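Local coordinates for VC0179-like protein (Escherichia coli, PDB 4XJ6) that probably joins nucleoside triphosphates into a cyclic dinucleotide, as a magnesium-dependent bacterial homologue of cyclic GMP-AMP synthase, at residues Pro2-Tyr8 / Leu402-Ser406; Ala59-Glu63 / Ala86-Phe90; Val65-Glu70 / Arg82-Ala86; Ser299-Ala303 / Glu332-Glu338. Numbering follows the deposited sequence.

Interaction 1 (Pro2-Tyr8 / Leu402-Ser406); sequences PWDFNNY and LITSS
The two ends of the chain meet here in a short two-stranded antiparallel sheet, strand 3-4 against strand 404-405. Trp-3 and Ser-405 form the non-hydrogen-bonded pair (CA-CA 4.5 Å), Asp-4 and Thr-404 the hydrogen-bonded one (5.2 Å). Both strands are extended; Phe-5 (phi/psi -117/14) then takes the N-cap position of helix 6-10. Three backbone bonds close the pairing: Ser-406 N to Pro-2 O (2.7 Å), Asp-4 N to Thr-404 O (2.6 Å) and the longer Thr-404 N to Asp-4 O (3.3 Å). Where the strands part, a water takes over, donating to Asp-4 O (2.7 Å) and Leu-402 O (2.5 Å) and accepting from Tyr-8 N (3.2 Å). Asp-4, chi1 t, makes an Asx turn, its OD1 receiving Asn-6 N at 3.1 Å and also bonding the hydroxyl of Thr-319, to which Phe-5 N is hydrogen-bonded as well. Trp-3 (chi1 m) hands its NE1 proton to Ser-379 O, Tyr-8 OH pairs with Asn-390, and Ile-403 O accepts from Arg-382 NH1. Apolar contacts add to the backbone bonds: Ile-403 (m, t) meets Trp-3 CB through CG2 (3.6 Å) and Phe-5 CE1 through CD1 (3.7 Å). The pairing itself thus uses main-chain groups, with water filling the gap beyond it, while polar side chains tie the N-terminal segment to neighbouring parts of the fold.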
loop_
_atom_site.group_PDB
_atom_site.type_symbol
_atom_site.label_atom_id
_atom_site.label_comp_id
_atom_site.label_asym_id
_atom_site.label_seq_id
_atom_site.Cartn_x
_atom_site.Cartn_y
_atom_site.Cartn_z
ATOM N N PRO A 2 -14.940 8.740 35.131
ATOM C CA PRO A 2 -14.803 8.062 33.838
ATOM C C PRO A 2 -13.448 7.371 33.692
ATOM O O PRO A 2 -12.518 7.656 34.448
ATOM C CB PRO A 2 -14.948 9.198 32.826
ATOM C CG PRO A 2 -14.561 10.431 33.575
ATOM C CD PRO A 2 -15.024 10.204 34.984
ATOM N N TRP A 3 -13.344 6.467 32.725
ATOM C CA TRP A 3 -12.127 5.681 32.552
ATOM C C TRP A 3 -11.127 6.335 31.608
ATOM O O TRP A 3 -11.499 6.912 30.588
ATOM C CB TRP A 3 -12.464 4.282 32.035
ATOM C CG TRP A 3 -13.322 3.480 32.962
ATOM C CD1 TRP A 3 -14.629 3.142 32.778
ATOM C CD2 TRP A 3 -12.932 2.912 34.218
ATOM N NE1 TRP A 3 -15.079 2.401 33.838
ATOM C CE2 TRP A 3 -14.058 2.246 34.737
ATOM C CE3 TRP A 3 -11.743 2.906 34.953
ATOM C CZ2 TRP A 3 -14.030 1.575 35.959
ATOM C CZ3 TRP A 3 -11.715 2.241 36.167
ATOM C CH2 TRP A 3 -12.853 1.584 36.658
ATOM N N ASP A 4 -9.850 6.232 31.962
ATOM C CA ASP A 4 -8.765 6.678 31.099
ATOM C C ASP A 4 -8.240 5.482 30.310
ATOM O O ASP A 4 -8.120 4.381 30.847
ATOM C CB ASP A 4 -7.650 7.329 31.925
ATOM C CG ASP A 4 -6.466 7.768 31.080
ATOM O OD1 ASP A 4 -6.633 7.971 29.859
ATOM O OD2 ASP A 4 -5.365 7.917 31.644
ATOM N N PHE A 5 -7.942 5.698 29.032
ATOM C CA PHE A 5 -7.532 4.606 28.152
ATOM C C PHE A 5 -6.111 4.774 27.614
ATOM O O PHE A 5 -5.715 4.078 26.680
ATOM C CB PHE A 5 -8.515 4.471 26.981
ATOM C CG PHE A 5 -9.836 3.866 27.364
ATOM C CD1 PHE A 5 -9.978 2.491 27.455
ATOM C CD2 PHE A 5 -10.936 4.667 27.628
ATOM C CE1 PHE A 5 -11.189 1.926 27.806
ATOM C CE2 PHE A 5 -12.151 4.106 27.979
ATOM C CZ PHE A 5 -12.276 2.733 28.067
ATOM N N ASN A 6 -5.345 5.687 28.207
ATOM C CA ASN A 6 -3.983 5.961 27.753
ATOM C C ASN A 6 -3.070 4.735 27.789
ATOM O O ASN A 6 -2.228 4.550 26.907
ATOM C CB ASN A 6 -3.367 7.084 28.587
ATOM C CG ASN A 6 -3.883 8.453 28.189
ATOM O OD1 ASN A 6 -4.244 8.682 27.035
ATOM N ND2 ASN A 6 -3.918 9.374 29.146
ATOM N N ASN A 7 -3.242 3.901 28.808
ATOM C CA ASN A 7 -2.470 2.667 28.918
ATOM C C ASN A 7 -3.042 1.555 28.043
ATOM O O ASN A 7 -2.301 0.698 27.562
ATOM C CB ASN A 7 -2.391 2.206 30.376
ATOM C CG ASN A 7 -1.203 2.803 31.110
ATOM O OD1 ASN A 7 -0.094 2.271 31.057
ATOM N ND2 ASN A 7 -1.429 3.917 31.794
ATOM N N TYR A 8 -4.357 1.572 27.844
ATOM C CA TYR A 8 -4.999 0.669 26.897
ATOM C C TYR A 8 -4.364 0.856 25.528
ATOM O O TYR A 8 -4.077 -0.109 24.821
ATOM C CB TYR A 8 -6.508 0.931 26.836
ATOM C CG TYR A 8 -7.220 0.284 25.662
ATOM C CD1 TYR A 8 -7.790 -0.977 25.778
ATOM C CD2 TYR A 8 -7.332 0.942 24.442
ATOM C CE1 TYR A 8 -8.444 -1.569 24.712
ATOM C CE2 TYR A 8 -7.981 0.356 23.369
ATOM C CZ TYR A 8 -8.536 -0.901 23.511
ATOM O OH TYR A 8 -9.187 -1.490 22.451
ATOM N N LEU A 402 -5.309 -2.447 32.378
ATOM C CA LEU A 402 -4.675 -1.295 31.751
ATOM C C LEU A 402 -5.579 -0.070 31.854
ATOM O O LEU A 402 -5.105 1.067 31.846
ATOM C CB LEU A 402 -4.356 -1.587 30.287
ATOM C CG LEU A 402 -3.343 -2.694 30.009
ATOM C CD1 LEU A 402 -3.218 -2.930 28.511
ATOM C CD2 LEU A 402 -1.991 -2.343 30.615
ATOM N N ILE A 403 -6.883 -0.315 31.945
ATOM C CA ILE A 403 -7.866 0.753 32.066
ATOM C C ILE A 403 -7.842 1.343 33.467
ATOM O O ILE A 403 -8.029 0.632 34.449
ATOM C CB ILE A 403 -9.277 0.242 31.743
ATOM C CG1 ILE A 403 -9.322 -0.328 30.322
ATOM C CG2 ILE A 403 -10.301 1.352 31.901
ATOM C CD1 ILE A 403 -10.639 -0.967 29.970
ATOM N N THR A 404 -7.602 2.645 33.558
ATOM C CA THR A 404 -7.501 3.299 34.858
ATOM C C THR A 404 -8.500 4.441 34.993
ATOM O O THR A 404 -8.833 5.104 34.011
ATOM C CB THR A 404 -6.082 3.843 35.104
ATOM O OG1 THR A 404 -5.731 4.744 34.046
ATOM C CG2 THR A 404 -5.081 2.699 35.142
ATOM N N SER A 405 -8.973 4.663 36.215
ATOM C CA SER A 405 -9.926 5.732 36.489
ATOM C C SER A 405 -9.292 7.094 36.238
ATOM O O SER A 405 -8.154 7.341 36.632
ATOM C CB SER A 405 -10.439 5.639 37.930
ATOM O OG SER A 405 -11.450 6.603 38.181
ATOM N N SER A 406 -10.037 7.974 35.575
ATOM C CA SER A 406 -9.544 9.310 35.268
ATOM C C SER A 406 -9.668 10.237 36.472
ATOM O O SER A 406 -8.680 10.538 37.143
ATOM C CB SER A 406 -10.297 9.895 34.074
ATOM O OG SER A 406 -9.877 11.221 33.808
HETATM O O HOH W 1 -5.857 2.911 30.328
#

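Interaction 2 (Ala59-Glu63 / Ala86-Phe90); sequences ALTLE and ARLIF
Residues 59-61 run as an irregular linker, with Ala-59 in a left-handed conformation (phi/psi 52/46) and Leu-60 and Thr-61 extended, before the chain turns into helix 62-69 at Leu-62. Thr-61 occupies the N-cap position. Residues 86-90 are regular alpha-helix, the last turn of helix 79-90, with Phe-90 N bonded to Ala-86 O at 2.9 Å. The backbones come closest at Leu-62 and Phe-90, CA-CA 6.3 Å, so the start of one helix sits beside the end of the other. Phe-90 (chi1 t, chi2 87°) directs its CB toward the linker and lays its ring along it: CE1 is 3.6 Å from Leu-62 N and 3.6 Å from Leu-60 O, the carbonyl lying at the ring edge while Leu-62 CB sits over one face. Leu-62, in the t, p rotamer, reaches along the helix surface, its CD1 3.7 Å from Phe-90 CB, 4.2 Å from Ala-86 CB and 3.8 Å from Arg-87 CA. The Arg-87 chain leads away to a salt bridge with Glu-80, and Thr-61 OG1 bonds the hydroxyl of Ser-64. Leu-60 and Ile-89 rest on helix 24-57. The linker and first turn of helix 62-69 thus pack on the last turn of helix 79-90 near the surface. With 225 Å² buried, side-chain carbons pack on carbons and on backbone N and O without a hydrogen bond between the segments, so the contact depends on shape and apolar cover.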
loop_
_atom_site.group_PDB
_atom_site.type_symbol
_atom_site.label_atom_id
_atom_site.label_comp_id
_atom_site.label_asym_id
_atom_site.label_seq_id
_atom_site.Cartn_x
_atom_site.Cartn_y
_atom_site.Cartn_z
ATOM N N ALA A 59 19.852 -11.023 -35.015
ATOM C CA ALA A 59 18.809 -10.879 -36.034
ATOM C C ALA A 59 17.738 -11.963 -35.917
ATOM O O ALA A 59 17.329 -12.557 -36.916
ATOM C CB ALA A 59 19.425 -10.893 -37.426
ATOM N N LEU A 60 17.290 -12.203 -34.689
ATOM C CA LEU A 60 16.364 -13.289 -34.391
ATOM C C LEU A 60 15.015 -13.127 -35.073
ATOM O O LEU A 60 14.563 -12.012 -35.328
ATOM C CB LEU A 60 16.148 -13.399 -32.881
ATOM C CG LEU A 60 17.373 -13.640 -31.998
ATOM C CD1 LEU A 60 16.960 -13.707 -30.537
ATOM C CD2 LEU A 60 18.103 -14.908 -32.415
ATOM N N THR A 61 14.377 -14.256 -35.363
ATOM C CA THR A 61 12.992 -14.259 -35.809
ATOM C C THR A 61 12.093 -14.092 -34.593
ATOM O O THR A 61 12.552 -14.221 -33.456
ATOM C CB THR A 61 12.627 -15.558 -36.552
ATOM O OG1 THR A 61 12.807 -16.677 -35.675
ATOM C CG2 THR A 61 13.505 -15.737 -37.780
ATOM N N LEU A 62 10.819 -13.798 -34.827
ATOM C CA LEU A 62 9.860 -13.676 -33.738
ATOM C C LEU A 62 9.709 -15.011 -33.024
ATOM O O LEU A 62 9.596 -15.066 -31.799
ATOM C CB LEU A 62 8.505 -13.196 -34.258
ATOM C CG LEU A 62 7.393 -13.075 -33.210
ATOM C CD1 LEU A 62 7.780 -12.098 -32.104
ATOM C CD2 LEU A 62 6.085 -12.668 -33.870
ATOM N N GLU A 63 9.718 -16.086 -33.806
ATOM C CA GLU A 63 9.611 -17.434 -33.264
ATOM C C GLU A 63 10.801 -17.766 -32.374
ATOM O O GLU A 63 10.636 -18.356 -31.310
ATOM C CB GLU A 63 9.491 -18.458 -34.397
ATOM C CG GLU A 63 9.605 -19.917 -33.957
ATOM C CD GLU A 63 8.375 -20.434 -33.223
ATOM O OE1 GLU A 63 7.500 -19.625 -32.845
ATOM O OE2 GLU A 63 8.283 -21.665 -33.025
ATOM N N ALA A 86 6.778 -11.661 -26.417
ATOM C CA ALA A 86 7.687 -11.989 -27.509
ATOM C C ALA A 86 7.651 -10.896 -28.566
ATOM O O ALA A 86 8.692 -10.437 -29.032
ATOM C CB ALA A 86 7.327 -13.337 -28.121
ATOM N N ARG A 87 6.443 -10.478 -28.930
ATOM C CA ARG A 87 6.262 -9.416 -29.911
ATOM C C ARG A 87 6.856 -8.098 -29.430
ATOM O O ARG A 87 7.606 -7.449 -30.157
ATOM C CB ARG A 87 4.780 -9.230 -30.234
ATOM C CG ARG A 87 4.174 -10.373 -31.026
ATOM C CD ARG A 87 2.803 -10.006 -31.563
ATOM N NE ARG A 87 1.836 -9.771 -30.496
ATOM C CZ ARG A 87 1.070 -10.718 -29.964
ATOM N NH1 ARG A 87 1.166 -11.967 -30.398
ATOM N NH2 ARG A 87 0.211 -10.421 -28.998
ATOM N N LEU A 88 6.515 -7.714 -28.202
ATOM C CA LEU A 88 6.981 -6.459 -27.617
ATOM C C LEU A 88 8.502 -6.355 -27.585
ATOM O O LEU A 88 9.065 -5.319 -27.932
ATOM C CB LEU A 88 6.429 -6.300 -26.200
ATOM C CG LEU A 88 4.920 -6.095 -26.091
ATOM C CD1 LEU A 88 4.470 -6.195 -24.642
ATOM C CD2 LEU A 88 4.530 -4.752 -26.688
ATOM N N ILE A 89 9.162 -7.426 -27.160
ATOM C CA ILE A 89 10.621 -7.460 -27.117
ATOM C C ILE A 89 11.184 -7.461 -28.537
ATOM O O ILE A 89 12.226 -6.863 -28.810
ATOM C CB ILE A 89 11.131 -8.692 -26.338
ATOM C CG1 ILE A 89 10.783 -8.562 -24.855
ATOM C CG2 ILE A 89 12.637 -8.874 -26.501
ATOM C CD1 ILE A 89 11.211 -9.755 -24.032
ATOM N N PHE A 90 10.472 -8.124 -29.439
ATOM C CA PHE A 90 10.869 -8.201 -30.838
ATOM C C PHE A 90 10.844 -6.830 -31.512
ATOM O O PHE A 90 11.761 -6.481 -32.256
ATOM C CB PHE A 90 9.955 -9.176 -31.584
ATOM C CG PHE A 90 10.231 -9.274 -33.058
ATOM C CD1 PHE A 90 11.184 -10.150 -33.546
ATOM C CD2 PHE A 90 9.515 -8.501 -33.958
ATOM C CE1 PHE A 90 11.427 -10.244 -34.903
ATOM C CE2 PHE A 90 9.753 -8.586 -35.312
ATOM C CZ PHE A 90 10.713 -9.461 -35.788
#

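Interaction 3 (Val65-Glu70 / Arg82-Ala86); sequences VRLKLE and RADLA
Leu-69 (m, t) lays its CD1 against the helical turn at Ala-86, 3.6 Å from Ala-86 CA and 4.0 Å from its CB, and reaches Leu-85 CG at 4.2 Å. Helices 65-69 and 82-86 cross at 120°, their axes 9.1 Å apart at closest approach. The small Ala-86, whose CB points at the partner, allows Arg-66 and Ala-86 to approach to 5.1 Å between CA atoms, with Arg-66 CB 3.9 Å from Ala-86 CB; Val-65 CG1 touches Ala-86 O at 3.5 Å. Arg-66 extends (t, t, t) over helix 79-90, NE 3.7 Å from Ala-83 CA. Glu-70, just past the end of helix 62-69, stretches to Arg-82 (m, t, m), OE2 to NE 3.2 Å, in a salt bridge. Arg-66 joins this network, but OE2 is modelled too near it, which leaves both bonds less certain. Val-65 and Leu-69 also rest on Val-51 of helix 24-57. An apolar seam thus carries a charged margin in which one carboxylate, less surely placed, probably offsets two arginines.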
loop_
_atom_site.group_PDB
_atom_site.type_symbol
_atom_site.label_atom_id
_atom_site.label_comp_id
_atom_site.label_asym_id
_atom_site.label_seq_id
_atom_site.Cartn_x
_atom_site.Cartn_y
_atom_site.Cartn_z
ATOM N N VAL A 65 12.508 -15.681 -30.728
ATOM C CA VAL A 65 12.315 -14.881 -29.523
ATOM C C VAL A 65 11.395 -15.591 -28.533
ATOM O O VAL A 65 11.710 -15.694 -27.347
ATOM C CB VAL A 65 11.729 -13.492 -29.850
ATOM C CG1 VAL A 65 11.307 -12.770 -28.577
ATOM C CG2 VAL A 65 12.736 -12.663 -30.629
ATOM N N ARG A 66 10.262 -16.079 -29.030
ATOM C CA ARG A 66 9.276 -16.747 -28.187
ATOM C C ARG A 66 9.848 -18.014 -27.560
ATOM O O ARG A 66 9.587 -18.312 -26.392
ATOM C CB ARG A 66 8.024 -17.091 -28.994
ATOM C CG ARG A 66 6.812 -17.432 -28.137
ATOM C CD ARG A 66 5.649 -17.940 -28.983
ATOM N NE ARG A 66 4.377 -17.824 -28.273
ATOM C CZ ARG A 66 3.844 -18.777 -27.514
ATOM N NH1 ARG A 66 4.469 -19.934 -27.358
ATOM N NH2 ARG A 66 2.681 -18.573 -26.911
ATOM N N LEU A 67 10.629 -18.753 -28.342
ATOM C CA LEU A 67 11.218 -20.005 -27.887
ATOM C C LEU A 67 12.287 -19.764 -26.826
ATOM O O LEU A 67 12.456 -20.573 -25.914
ATOM C CB LEU A 67 11.806 -20.778 -29.069
ATOM C CG LEU A 67 10.804 -21.252 -30.124
ATOM C CD1 LEU A 67 11.520 -21.906 -31.296
ATOM C CD2 LEU A 67 9.789 -22.204 -29.508
ATOM N N LYS A 68 13.009 -18.655 -26.950
ATOM C CA LYS A 68 13.983 -18.261 -25.937
ATOM C C LYS A 68 13.289 -17.872 -24.637
ATOM O O LYS A 68 13.726 -18.249 -23.549
ATOM C CB LYS A 68 14.844 -17.100 -26.434
ATOM C CG LYS A 68 15.984 -17.514 -27.344
ATOM C CD LYS A 68 16.789 -16.307 -27.795
ATOM C CE LYS A 68 17.985 -16.721 -28.639
ATOM N NZ LYS A 68 19.007 -17.447 -27.837
ATOM N N LEU A 69 12.206 -17.111 -24.762
ATOM C CA LEU A 69 11.438 -16.663 -23.606
ATOM C C LEU A 69 10.800 -17.842 -22.873
ATOM O O LEU A 69 10.601 -17.796 -21.659
ATOM C CB LEU A 69 10.364 -15.661 -24.033
ATOM C CG LEU A 69 10.850 -14.267 -24.435
ATOM C CD1 LEU A 69 9.675 -13.384 -24.827
ATOM C CD2 LEU A 69 11.665 -13.625 -23.311
ATOM N N GLU A 70 10.493 -18.902 -23.617
ATOM C CA GLU A 70 9.908 -20.105 -23.032
ATOM C C GLU A 70 10.974 -21.004 -22.419
ATOM O O GLU A 70 10.713 -22.161 -22.095
ATOM C CB GLU A 70 9.113 -20.882 -24.081
ATOM C CG GLU A 70 7.712 -20.352 -24.337
ATOM C CD GLU A 70 7.032 -21.066 -25.489
ATOM O OE1 GLU A 70 7.715 -21.841 -26.191
ATOM O OE2 GLU A 70 5.817 -20.857 -25.694
ATOM N N ARG A 82 2.756 -14.859 -23.444
ATOM C CA ARG A 82 4.098 -15.215 -23.893
ATOM C C ARG A 82 4.328 -14.723 -25.315
ATOM O O ARG A 82 5.404 -14.221 -25.646
ATOM C CB ARG A 82 4.315 -16.725 -23.819
ATOM C CG ARG A 82 4.187 -17.294 -22.425
ATOM C CD ARG A 82 4.786 -18.693 -22.341
ATOM N NE ARG A 82 4.108 -19.643 -23.217
ATOM C CZ ARG A 82 3.085 -20.404 -22.843
ATOM N NH1 ARG A 82 2.611 -20.314 -21.610
ATOM N NH2 ARG A 82 2.532 -21.249 -23.702
ATOM N N ALA A 83 3.305 -14.870 -26.150
ATOM C CA ALA A 83 3.352 -14.383 -27.523
ATOM C C ALA A 83 3.423 -12.860 -27.550
ATOM O O ALA A 83 4.143 -12.277 -28.359
ATOM C CB ALA A 83 2.140 -14.870 -28.304
ATOM N N ASP A 84 2.677 -12.224 -26.652
ATOM C CA ASP A 84 2.622 -10.769 -26.585
ATOM C C ASP A 84 3.970 -10.188 -26.173
ATOM O O ASP A 84 4.471 -9.255 -26.803
ATOM C CB ASP A 84 1.534 -10.320 -25.611
ATOM C CG ASP A 84 1.206 -8.847 -25.746
ATOM O OD1 ASP A 84 1.606 -8.232 -26.760
ATOM O OD2 ASP A 84 0.534 -8.306 -24.844
ATOM N N LEU A 85 4.553 -10.748 -25.115
ATOM C CA LEU A 85 5.858 -10.310 -24.633
ATOM C C LEU A 85 6.934 -10.566 -25.679
ATOM O O LEU A 85 7.881 -9.790 -25.813
ATOM C CB LEU A 85 6.216 -11.018 -23.324
ATOM C CG LEU A 85 7.509 -10.542 -22.659
ATOM C CD1 LEU A 85 7.463 -9.039 -22.406
ATOM C CD2 LEU A 85 7.764 -11.307 -21.367
ATOM N N ALA A 86 6.778 -11.661 -26.417
ATOM C CA ALA A 86 7.687 -11.989 -27.509
ATOM C C ALA A 86 7.651 -10.896 -28.566
ATOM O O ALA A 86 8.692 -10.437 -29.032
ATOM C CB ALA A 86 7.327 -13.337 -28.121
#

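Interaction 4 (Ser299-Ala303 / Glu332-Glu338); sequences SLMTA and EFNRGVE
This is buried helix-helix packing inside the C-terminal domain of the cGAS-like fold: helix 297-310 meets the end of helix 318-335 and the loop that follows it. Nearest CA atoms are Ala-303 and Glu-332, 6.1 Å apart. Residues 299-303 are regular helix (Ala-303 N to Ser-299 O 3.0 Å). Helix 318-335 breaks at Gly-336 (phi/psi 96/138), a conformation that calls for glycine, and the chain continues so that Val-337 points toward helix 297-310. Phe-333 (m, chi2 74°) packs its ring against Ser-299, Leu-300 and Ala-303, alongside Val-337: CE1 is 3.5 Å from Ala-303 CB, CZ 4.1 Å from Leu-300 CD2, and Ser-299 OG lies at the ring edge, bonded to Ser-296 O. Phe-349 stacks edge-to-face with the ring, and Glu-332 turns to Arg-310 in a salt bridge. The side chain of Ser-299 is about 7 Å from a bound 3'-deoxy-GTP, so the packing lies close to the nucleotide site. Val-337 (t) sets CG1 3.7 Å from Thr-302 CB, while Thr-302 CG2 meets Glu-338 O at 3.4 Å.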
loop_
_atom_site.group_PDB
_atom_site.type_symbol
_atom_site.label_atom_id
_atom_site.label_comp_id
_atom_site.label_asym_id
_atom_site.label_seq_id
_atom_site.Cartn_x
_atom_site.Cartn_y
_atom_site.Cartn_z
ATOM N N SER A 299 -6.679 7.978 2.903
ATOM C CA SER A 299 -7.760 8.914 3.182
ATOM C C SER A 299 -7.925 9.089 4.685
ATOM O O SER A 299 -8.245 10.177 5.164
ATOM C CB SER A 299 -9.068 8.433 2.564
ATOM O OG SER A 299 -9.601 7.351 3.299
ATOM N N LEU A 300 -7.710 8.004 5.421
ATOM C CA LEU A 300 -7.747 8.042 6.877
ATOM C C LEU A 300 -6.630 8.920 7.422
ATOM O O LEU A 300 -6.851 9.747 8.305
ATOM C CB LEU A 300 -7.632 6.633 7.459
ATOM C CG LEU A 300 -8.881 5.752 7.416
ATOM C CD1 LEU A 300 -8.610 4.406 8.074
ATOM C CD2 LEU A 300 -10.045 6.459 8.087
ATOM N N MET A 301 -5.428 8.724 6.890
ATOM C CA MET A 301 -4.267 9.508 7.294
ATOM C C MET A 301 -4.473 10.996 7.018
ATOM O O MET A 301 -4.194 11.836 7.871
ATOM C CB MET A 301 -3.011 9.018 6.572
ATOM C CG MET A 301 -2.558 7.627 6.987
ATOM S SD MET A 301 -1.468 6.854 5.778
ATOM C CE MET A 301 0.027 7.823 5.972
ATOM N N THR A 302 -4.969 11.312 5.825
ATOM C CA THR A 302 -5.165 12.699 5.413
ATOM C C THR A 302 -6.235 13.390 6.249
ATOM O O THR A 302 -6.114 14.568 6.577
ATOM C CB THR A 302 -5.556 12.792 3.926
ATOM O OG1 THR A 302 -4.633 12.030 3.137
ATOM C CG2 THR A 302 -5.547 14.243 3.458
ATOM N N ALA A 303 -7.284 12.652 6.587
ATOM C CA ALA A 303 -8.358 13.202 7.405
ATOM C C ALA A 303 -7.858 13.504 8.815
ATOM O O ALA A 303 -8.209 14.528 9.399
ATOM C CB ALA A 303 -9.536 12.246 7.456
ATOM N N GLU A 332 -15.081 15.387 8.268
ATOM C CA GLU A 332 -13.961 15.500 7.345
ATOM C C GLU A 332 -14.292 14.850 6.013
ATOM O O GLU A 332 -14.034 15.419 4.952
ATOM C CB GLU A 332 -12.707 14.862 7.933
ATOM C CG GLU A 332 -12.017 15.728 8.951
ATOM C CD GLU A 332 -11.655 17.088 8.394
ATOM O OE1 GLU A 332 -11.135 17.149 7.261
ATOM O OE2 GLU A 332 -11.902 18.095 9.085
ATOM N N PHE A 333 -14.864 13.653 6.079
ATOM C CA PHE A 333 -15.240 12.914 4.881
ATOM C C PHE A 333 -16.501 13.491 4.245
ATOM O O PHE A 333 -16.754 13.278 3.061
ATOM C CB PHE A 333 -15.432 11.432 5.212
ATOM C CG PHE A 333 -14.141 10.675 5.361
ATOM C CD1 PHE A 333 -13.355 10.833 6.487
ATOM C CD2 PHE A 333 -13.710 9.808 4.368
ATOM C CE1 PHE A 333 -12.164 10.143 6.622
ATOM C CE2 PHE A 333 -12.522 9.115 4.496
ATOM C CZ PHE A 333 -11.745 9.286 5.628
ATOM N N ASN A 334 -17.286 14.223 5.031
ATOM C CA ASN A 334 -18.437 14.947 4.499
ATOM C C ASN A 334 -17.991 16.192 3.746
ATOM O O ASN A 334 -18.620 16.604 2.773
ATOM C CB ASN A 334 -19.406 15.327 5.621
ATOM C CG ASN A 334 -20.364 14.206 5.961
ATOM O OD1 ASN A 334 -20.743 13.415 5.095
ATOM N ND2 ASN A 334 -20.768 14.133 7.224
ATOM N N ARG A 335 -16.895 16.787 4.206
ATOM C CA ARG A 335 -16.294 17.929 3.529
ATOM C C ARG A 335 -15.578 17.490 2.260
ATOM O O ARG A 335 -15.367 18.284 1.343
ATOM C CB ARG A 335 -15.301 18.646 4.443
ATOM C CG ARG A 335 -15.933 19.485 5.538
ATOM C CD ARG A 335 -14.858 20.162 6.374
ATOM N NE ARG A 335 -15.417 21.106 7.335
ATOM C CZ ARG A 335 -14.686 21.882 8.128
ATOM N NH1 ARG A 335 -13.362 21.828 8.073
ATOM N NH2 ARG A 335 -15.278 22.715 8.974
ATOM N N GLY A 336 -15.202 16.216 2.219
ATOM C CA GLY A 336 -14.388 15.695 1.139
ATOM C C GLY A 336 -12.934 15.703 1.562
ATOM O O GLY A 336 -12.471 16.656 2.189
ATOM N N VAL A 337 -12.217 14.633 1.235
ATOM C CA VAL A 337 -10.808 14.524 1.591
ATOM C C VAL A 337 -9.937 14.628 0.345
ATOM O O VAL A 337 -9.872 13.700 -0.459
ATOM C CB VAL A 337 -10.502 13.199 2.325
ATOM C CG1 VAL A 337 -9.053 13.172 2.784
ATOM C CG2 VAL A 337 -11.444 13.010 3.508
ATOM N N GLU A 338 -9.274 15.768 0.189
ATOM C CA GLU A 338 -8.405 15.992 -0.959
ATOM C C GLU A 338 -7.075 15.271 -0.784
ATOM O O GLU A 338 -6.587 15.112 0.335
ATOM C CB GLU A 338 -8.174 17.489 -1.174
ATOM C CG GLU A 338 -9.438 18.263 -1.522
ATOM C CD GLU A 338 -9.185 19.749 -1.680
ATOM O OE1 GLU A 338 -8.002 20.144 -1.746
ATOM O OE2 GLU A 338 -10.166 20.521 -1.734
#

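How the interactions relate
Interactions 2 and 3 join the same two helices, 62-69 and 79-90, and share Ala-86; their centres lie 7 Å apart, and Phe-90 CD1 packs on Val-65 CG2 at 4.2 Å. Of this pair, interaction 2 is the surface end, lacking charge pairing, whereas interaction 3 sinks deeper and carries a salt bridge between its segments. Interaction 4 is the most buried, almost wholly apolar across its segments, and stands near the nucleotide. Interaction 1, partly buried and built on backbone hydrogen bonds, closes the chain ends about 29 Å from interaction 4 and 68 Å from interaction 2 (centres), with the helix pair across the chain's centre.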